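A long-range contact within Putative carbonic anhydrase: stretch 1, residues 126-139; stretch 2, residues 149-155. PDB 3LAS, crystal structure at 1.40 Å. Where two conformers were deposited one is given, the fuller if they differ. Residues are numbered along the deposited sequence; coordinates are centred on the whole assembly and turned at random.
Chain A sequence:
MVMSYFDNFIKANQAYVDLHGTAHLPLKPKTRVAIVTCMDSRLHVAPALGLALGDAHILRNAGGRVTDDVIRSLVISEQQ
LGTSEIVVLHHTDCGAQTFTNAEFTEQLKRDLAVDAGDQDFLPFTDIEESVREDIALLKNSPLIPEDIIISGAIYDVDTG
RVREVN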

ATOM      1  N   ASP A 126      -7.962  16.840  10.472  1.00 14.60           N
ATOM      2  CA  ASP A 126      -7.427  17.964   9.687  1.00 13.00           C
ATOM      3  C   ASP A 126      -6.402  17.361   8.767  1.00 10.78           C
ATOM      4  O   ASP A 126      -5.397  16.800   9.213  1.00 11.07           O
ATOM      5  CB  ASP A 126      -6.813  18.922  10.684  1.00 12.07           C
ATOM      6  CG  ASP A 126      -6.204  20.164  10.062  1.00 13.36           C
ATOM      7  OD1 ASP A 126      -5.542  20.107   9.055  1.00 13.30           O
ATOM      8  OD2 ASP A 126      -6.356  21.270  10.691  1.00 13.44           O
ATOM      9  N   ILE A 127      -6.721  17.360   7.496  1.00 10.81           N
ATOM     10  CA  ILE A 127      -5.880  16.634   6.532  1.00  9.99           C
ATOM     11  C   ILE A 127      -4.467  17.166   6.519  1.00 10.20           C
ATOM     12  O   ILE A 127      -3.475  16.420   6.504  1.00  9.28           O
ATOM     13  CB  ILE A 127      -6.435  16.581   5.110  1.00 10.17           C
ATOM     14  CG1 ILE A 127      -7.886  16.104   5.069  1.00 15.59           C
ATOM     15  CG2 ILE A 127      -5.654  15.615   4.296  1.00 12.85           C
ATOM     16  CD1 ILE A 127      -8.480  16.442   3.571  1.00 17.63           C
ATOM     17  N   GLU A 128      -4.298  18.487   6.438  1.00 10.98           N
ATOM     18  CA  GLU A 128      -2.954  19.074   6.391  1.00 10.17           C
ATOM     19  C   GLU A 128      -2.178  18.694   7.575  1.00  9.84           C
ATOM     20  O   GLU A 128      -0.959  18.371   7.513  1.00 11.06           O
ATOM     21  CB  GLU A 128      -3.016  20.598   6.194  1.00 10.40           C
ATOM     22  CG  GLU A 128      -3.591  21.006   4.916  1.00 13.73           C
ATOM     23  CD  GLU A 128      -5.067  21.015   4.764  1.00 17.76           C
ATOM     24  OE1 GLU A 128      -5.812  20.593   5.648  1.00 19.78           O
ATOM     25  OE2 GLU A 128      -5.568  21.515   3.696  1.00 22.70           O
ATOM     26  N   GLU A 129      -2.824  18.744   8.767  1.00 10.49           N
ATOM     27  CA  GLU A 129      -2.089  18.392   9.947  1.00 11.43           C
ATOM     28  C   GLU A 129      -1.710  16.933   9.975  1.00 10.65           C
ATOM     29  O   GLU A 129      -0.613  16.587  10.470  1.00 11.40           O
ATOM     30  CB  GLU A 129      -2.874  18.668  11.274  1.00 13.27           C
ATOM     31  CG  GLU A 129      -3.036  20.140  11.621  1.00 15.96           C
ATOM     32  CD  GLU A 129      -1.714  20.920  11.727  1.00 12.69           C
ATOM     33  OE1 GLU A 129      -0.627  20.438  11.938  1.00 16.93           O
ATOM     34  OE2 GLU A 129      -1.882  22.070  11.597  1.00 16.87           O
ATOM     35  N   SER A 130      -2.559  16.040   9.451  1.00  9.28           N
ATOM     36  CA  SER A 130      -2.211  14.648   9.378  1.00  9.06           C
ATOM     37  C   SER A 130      -0.945  14.398   8.527  1.00  9.44           C
ATOM     38  O   SER A 130      -0.138  13.540   8.862  1.00  9.64           O
ATOM     39  CB  SER A 130      -3.387  13.827   8.906  1.00  9.27           C
ATOM     40  OG  SER A 130      -3.673  13.958   7.505  1.00 10.04           O
ATOM     41  N   VAL A 131      -0.810  15.160   7.457  1.00  8.28           N
ATOM     42  CA  VAL A 131       0.387  15.047   6.598  1.00  9.13           C
ATOM     43  C   VAL A 131       1.582  15.530   7.386  1.00  9.08           C
ATOM     44  O   VAL A 131       2.627  14.875   7.413  1.00  9.90           O
ATOM     45  CB  VAL A 131       0.175  15.859   5.323  1.00  8.42           C
ATOM     46  CG1 VAL A 131       1.491  15.894   4.492  1.00 10.62           C
ATOM     47  CG2 VAL A 131      -0.907  15.251   4.448  1.00 10.34           C
ATOM     48  N   ARG A 132       1.488  16.665   8.052  1.00  8.75           N
ATOM     49  CA  ARG A 132       2.632  17.188   8.822  1.00  9.52           C
ATOM     50  C   ARG A 132       3.001  16.216   9.950  1.00  9.63           C
ATOM     51  O   ARG A 132       4.203  15.999  10.209  1.00 10.72           O
ATOM     52  CB  ARG A 132       2.278  18.503   9.479  1.00 11.19           C
ATOM     53  CG  ARG A 132       2.056  19.581   8.486  1.00 13.26           C
ATOM     54  CD  ARG A 132       1.689  20.947   9.240  1.00 16.66           C
ATOM     55  NE  ARG A 132       1.360  21.866   8.138  1.00 18.06           N
ATOM     56  CZ  ARG A 132       0.211  22.440   7.932  1.00 14.49           C
ATOM     57  NH1 ARG A 132      -0.769  22.393   8.787  1.00 12.47           N
ATOM     58  NH2 ARG A 132       0.062  23.141   6.834  1.00 17.65           N
ATOM     59  N   GLU A 133       2.036  15.591  10.610  1.00  9.44           N
ATOM     60  CA  GLU A 133       2.358  14.649  11.683  0.50  9.49           C
ATOM     61  C   GLU A 133       3.113  13.425  11.107  1.00 10.35           C
ATOM     62  O   GLU A 133       4.089  12.950  11.718  1.00 11.61           O
ATOM     63  CB  GLU A 133       1.070  14.219  12.371  0.50 11.36           C
ATOM     64  CG  GLU A 133       1.209  13.141  13.376  0.50 11.38           C
ATOM     65  CD  GLU A 133      -0.159  12.736  14.002  0.50 18.02           C
ATOM     66  OE1 GLU A 133      -1.170  12.865  13.275  0.50 17.11           O
ATOM     67  OE2 GLU A 133      -0.180  12.339  15.230  0.50 26.26           O
ATOM     68  N   ASP A 134       2.687  12.936   9.936  1.00  9.34           N
ATOM     69  CA  ASP A 134       3.335  11.735   9.377  1.00 10.02           C
ATOM     70  C   ASP A 134       4.736  12.069   8.879  1.00  9.66           C
ATOM     71  O   ASP A 134       5.706  11.267   9.084  1.00  9.36           O
ATOM     72  CB  ASP A 134       2.431  11.172   8.256  1.00  9.31           C
ATOM     73  CG  ASP A 134       1.302  10.386   8.836  1.00 11.85           C
ATOM     74  OD1 ASP A 134       1.459   9.709   9.862  1.00 11.58           O
ATOM     75  OD2 ASP A 134       0.260  10.338   8.229  1.00 11.48           O
ATOM     76  N   ILE A 135       4.933  13.262   8.322  1.00  9.23           N
ATOM     77  CA  ILE A 135       6.310  13.713   7.928  1.00 10.29           C
ATOM     78  C   ILE A 135       7.142  13.792   9.177  1.00 10.59           C
ATOM     79  O   ILE A 135       8.320  13.323   9.135  1.00 10.78           O
ATOM     80  CB  ILE A 135       6.223  14.979   7.143  1.00 10.27           C
ATOM     81  CG1 ILE A 135       5.601  14.680   5.756  1.00 10.34           C
ATOM     82  CG2 ILE A 135       7.669  15.580   7.008  1.00 12.29           C
ATOM     83  CD1 ILE A 135       5.446  15.959   4.918  1.00 13.50           C
ATOM     84  N   ALA A 136       6.628  14.347  10.296  1.00  9.69           N
ATOM     85  CA  ALA A 136       7.447  14.383  11.536  1.00 10.13           C
ATOM     86  C   ALA A 136       7.781  13.020  12.039  1.00 11.22           C
ATOM     87  O   ALA A 136       8.952  12.821  12.489  1.00 12.15           O
ATOM     88  CB  ALA A 136       6.677  15.141  12.612  1.00 12.47           C
ATOM     89  N   LEU A 137       6.906  12.022  11.945  1.00 10.43           N
ATOM     90  CA  LEU A 137       7.296  10.714  12.351  1.00 10.37           C
ATOM     91  C   LEU A 137       8.426  10.149  11.525  1.00 11.55           C
ATOM     92  O   LEU A 137       9.310   9.465  12.079  1.00 13.56           O
ATOM     93  CB  LEU A 137       6.099   9.712  12.274  1.00 12.54           C
ATOM     94  CG  LEU A 137       5.016  10.036  13.293  1.00 11.75           C
ATOM     95  CD1 LEU A 137       3.731   9.182  12.950  1.00 13.53           C
ATOM     96  CD2 LEU A 137       5.507   9.703  14.751  1.00 15.74           C
ATOM     97  N   LEU A 138       8.475  10.432  10.244  1.00 10.00           N
ATOM     98  CA  LEU A 138       9.593   9.986   9.403  1.00 11.00           C
ATOM     99  C   LEU A 138      10.866  10.685   9.738  1.00 11.96           C
ATOM    100  O   LEU A 138      11.937  10.041   9.890  1.00 12.56           O
ATOM    101  CB  LEU A 138       9.278  10.156   7.910  1.00  9.83           C
ATOM    102  CG  LEU A 138       8.083   9.325   7.436  1.00  9.48           C
ATOM    103  CD1 LEU A 138       7.682   9.798   6.021  1.00 12.00           C
ATOM    104  CD2 LEU A 138       8.458   7.837   7.434  1.00 12.41           C
ATOM    105  N   LYS A 139      10.797  11.998   9.941  1.00 12.25           N
ATOM    106  CA  LYS A 139      12.007  12.766  10.278  1.00 14.00           C
ATOM    107  C   LYS A 139      12.525  12.377  11.645  1.00 14.08           C
ATOM    108  O   LYS A 139      13.814  12.429  11.822  1.00 19.16           O
ATOM    109  CB  LYS A 139      11.638  14.250  10.217  1.00 16.38           C
ATOM    110  CG  LYS A 139      11.603  14.776   8.768  1.00 19.76           C
ATOM    111  CD  LYS A 139      11.374  16.285   8.633  1.00 25.11           C
ATOM    112  CE  LYS A 139      11.230  16.598   7.130  1.00 27.24           C
ATOM    113  N   ILE A 149      14.734  13.791   0.875  1.00 14.85           N
ATOM    114  CA  ILE A 149      13.707  14.803   0.691  1.00 12.46           C
ATOM    115  C   ILE A 149      12.326  14.138   0.916  1.00 10.91           C
ATOM    116  O   ILE A 149      12.007  13.072   0.361  1.00 11.66           O
ATOM    117  CB  ILE A 149      13.713  15.413  -0.720  1.00 13.57           C
ATOM    118  CG1 ILE A 149      15.033  16.226  -0.889  1.00 17.54           C
ATOM    119  CG2 ILE A 149      12.542  16.283  -0.911  1.00 16.20           C
ATOM    120  CD1 ILE A 149      15.285  16.757  -2.299  1.00 20.73           C
ATOM    121  N   ILE A 150      11.557  14.729   1.768  1.00  9.96           N
ATOM    122  CA  ILE A 150      10.202  14.280   2.134  1.00  8.72           C
ATOM    123  C   ILE A 150       9.224  15.363   1.748  1.00 11.09           C
ATOM    124  O   ILE A 150       9.351  16.506   2.263  1.00 14.02           O
ATOM    125  CB  ILE A 150      10.089  13.903   3.609  1.00  9.71           C
ATOM    126  CG1 ILE A 150      11.139  12.877   3.972  1.00 11.79           C
ATOM    127  CG2 ILE A 150       8.678  13.331   3.851  1.00 11.29           C
ATOM    128  CD1 ILE A 150      11.082  12.413   5.425  1.00 14.60           C
ATOM    129  N   SER A 151       8.267  15.118   0.879  1.00  9.25           N
ATOM    130  CA  SER A 151       7.260  16.094   0.488  1.00 10.54           C
ATOM    131  C   SER A 151       5.899  15.620   0.970  1.00  9.18           C
ATOM    132  O   SER A 151       5.664  14.412   1.031  1.00 10.52           O
ATOM    133  CB  SER A 151       7.206  16.317  -1.051  1.00 10.64           C
ATOM    134  OG  SER A 151       8.522  16.671  -1.499  1.00 11.95           O
ATOM    135  N   GLY A 152       5.017  16.517   1.280  1.00  8.53           N
ATOM    136  CA  GLY A 152       3.636  16.220   1.653  1.00  8.64           C
ATOM    137  C   GLY A 152       2.693  16.753   0.630  1.00  7.42           C
ATOM    138  O   GLY A 152       2.901  17.815   0.032  1.00  9.32           O
ATOM    139  N   ALA A 153       1.569  16.055   0.437  1.00  7.66           N
ATOM    140  CA  ALA A 153       0.554  16.454  -0.528  1.00  6.93           C
ATOM    141  C   ALA A 153      -0.793  15.906  -0.204  1.00  5.84           C
ATOM    142  O   ALA A 153      -0.901  14.937   0.567  1.00  7.37           O
ATOM    143  CB  ALA A 153       1.004  16.077  -1.930  1.00  9.87           C
ATOM    144  N   ILE A 154      -1.810  16.470  -0.863  1.00  7.63           N
ATOM    145  CA  ILE A 154      -3.229  16.024  -0.742  1.00  7.64           C
ATOM    146  C   ILE A 154      -3.788  15.783  -2.091  1.00  6.92           C
ATOM    147  O   ILE A 154      -3.629  16.640  -3.005  1.00  8.04           O
ATOM    148  CB  ILE A 154      -4.041  17.070   0.006  1.00  8.19           C
ATOM    149  CG1 ILE A 154      -3.620  17.088   1.467  1.00 10.46           C
ATOM    150  CG2 ILE A 154      -5.542  16.668  -0.024  1.00  9.61           C
ATOM    151  CD1 ILE A 154      -4.193  18.282   2.280  1.00 13.63           C
ATOM    152  N   TYR A 155      -4.353  14.608  -2.304  1.00  6.76           N
ATOM    153  CA  TYR A 155      -5.090  14.249  -3.520  1.00  6.40           C
ATOM    154  C   TYR A 155      -6.590  14.561  -3.304  1.00  5.86           C
ATOM    155  O   TYR A 155      -7.192  14.110  -2.300  1.00  7.49           O
ATOM    156  CB  TYR A 155      -4.906  12.729  -3.743  1.00  6.77           C
ATOM    157  CG  TYR A 155      -5.687  12.208  -4.939  1.00  6.23           C
ATOM    158  CD1 TYR A 155      -6.853  11.429  -4.712  1.00  6.49           C
ATOM    159  CD2 TYR A 155      -5.306  12.486  -6.259  1.00  7.15           C
ATOM    160  CE1 TYR A 155      -7.560  10.915  -5.825  1.00  7.42           C
ATOM    161  CE2 TYR A 155      -6.019  12.003  -7.320  1.00  7.49           C
ATOM    162  CZ  TYR A 155      -7.116  11.234  -7.119  1.00  6.91           C
ATOM    163  OH  TYR A 155      -7.814  10.796  -8.225  1.00  8.69           O
TER

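A helix packed on a strand must match two different repeats, and this pair shows how apolar side chains can do so without a hydrogen bond passing between them among the modelled atoms. Helix 127-139 runs at 155° to strand 149-155, nearly antiparallel, with the axes 8.4 Å apart at closest approach. Ile-127, Val-131, Ile-135 and Leu-138, spaced four, four and three residues apart, all direct CA-to-CB toward the strand. The strand answers at every second residue, with Ile-150, Gly-152 and Ile-154, while Ser-151 and Ala-153 point away.

Gly-152 is the pivot. Here the backbones come close, Val-131 CA lying 6.0 Å from Gly-152 CA, and Val-131 CG1 rests 3.6 Å from Gly-152 CA. A CB on Gly-152 would fall 2.5 Å from Val-131 CG1 and 3.0 Å from Ile-135 CD1, so the absent side chain is what makes room for both. With chi1 m and chi2 t, Ile-135 extends its CD1 to 3.7 Å from Gly-152 N, while its CG1 lies 3.9 Å from Ile-150 CG2. Val-131, chi1 t, also brings CG2 to 4.4 Å from Ile-154 CG1.

On both sides of the glycine stand isoleucines in the same m, t conformation, whose extended chi2 carries CD1 out to the helix. Ile-154 CD1 meets Ile-127 CG2 at 3.6 Å; Ile-150 CD1 reaches Leu-138 CB at 3.8 Å. These two strand residues are the most heavily covered in a contact burying 420 Å² in all.

Polar groups serve the margins. Glu-128, bent by chi2 p, places OE2 3.8 Å from Ile-154 CD1, a contact rather than a polar bond. Before the first turn, Asp-126, chi1 t, caps the helix: its OD1 accepts from Glu-129 N at 3.1 Å, satisfying an amide that has no earlier helical carbonyl.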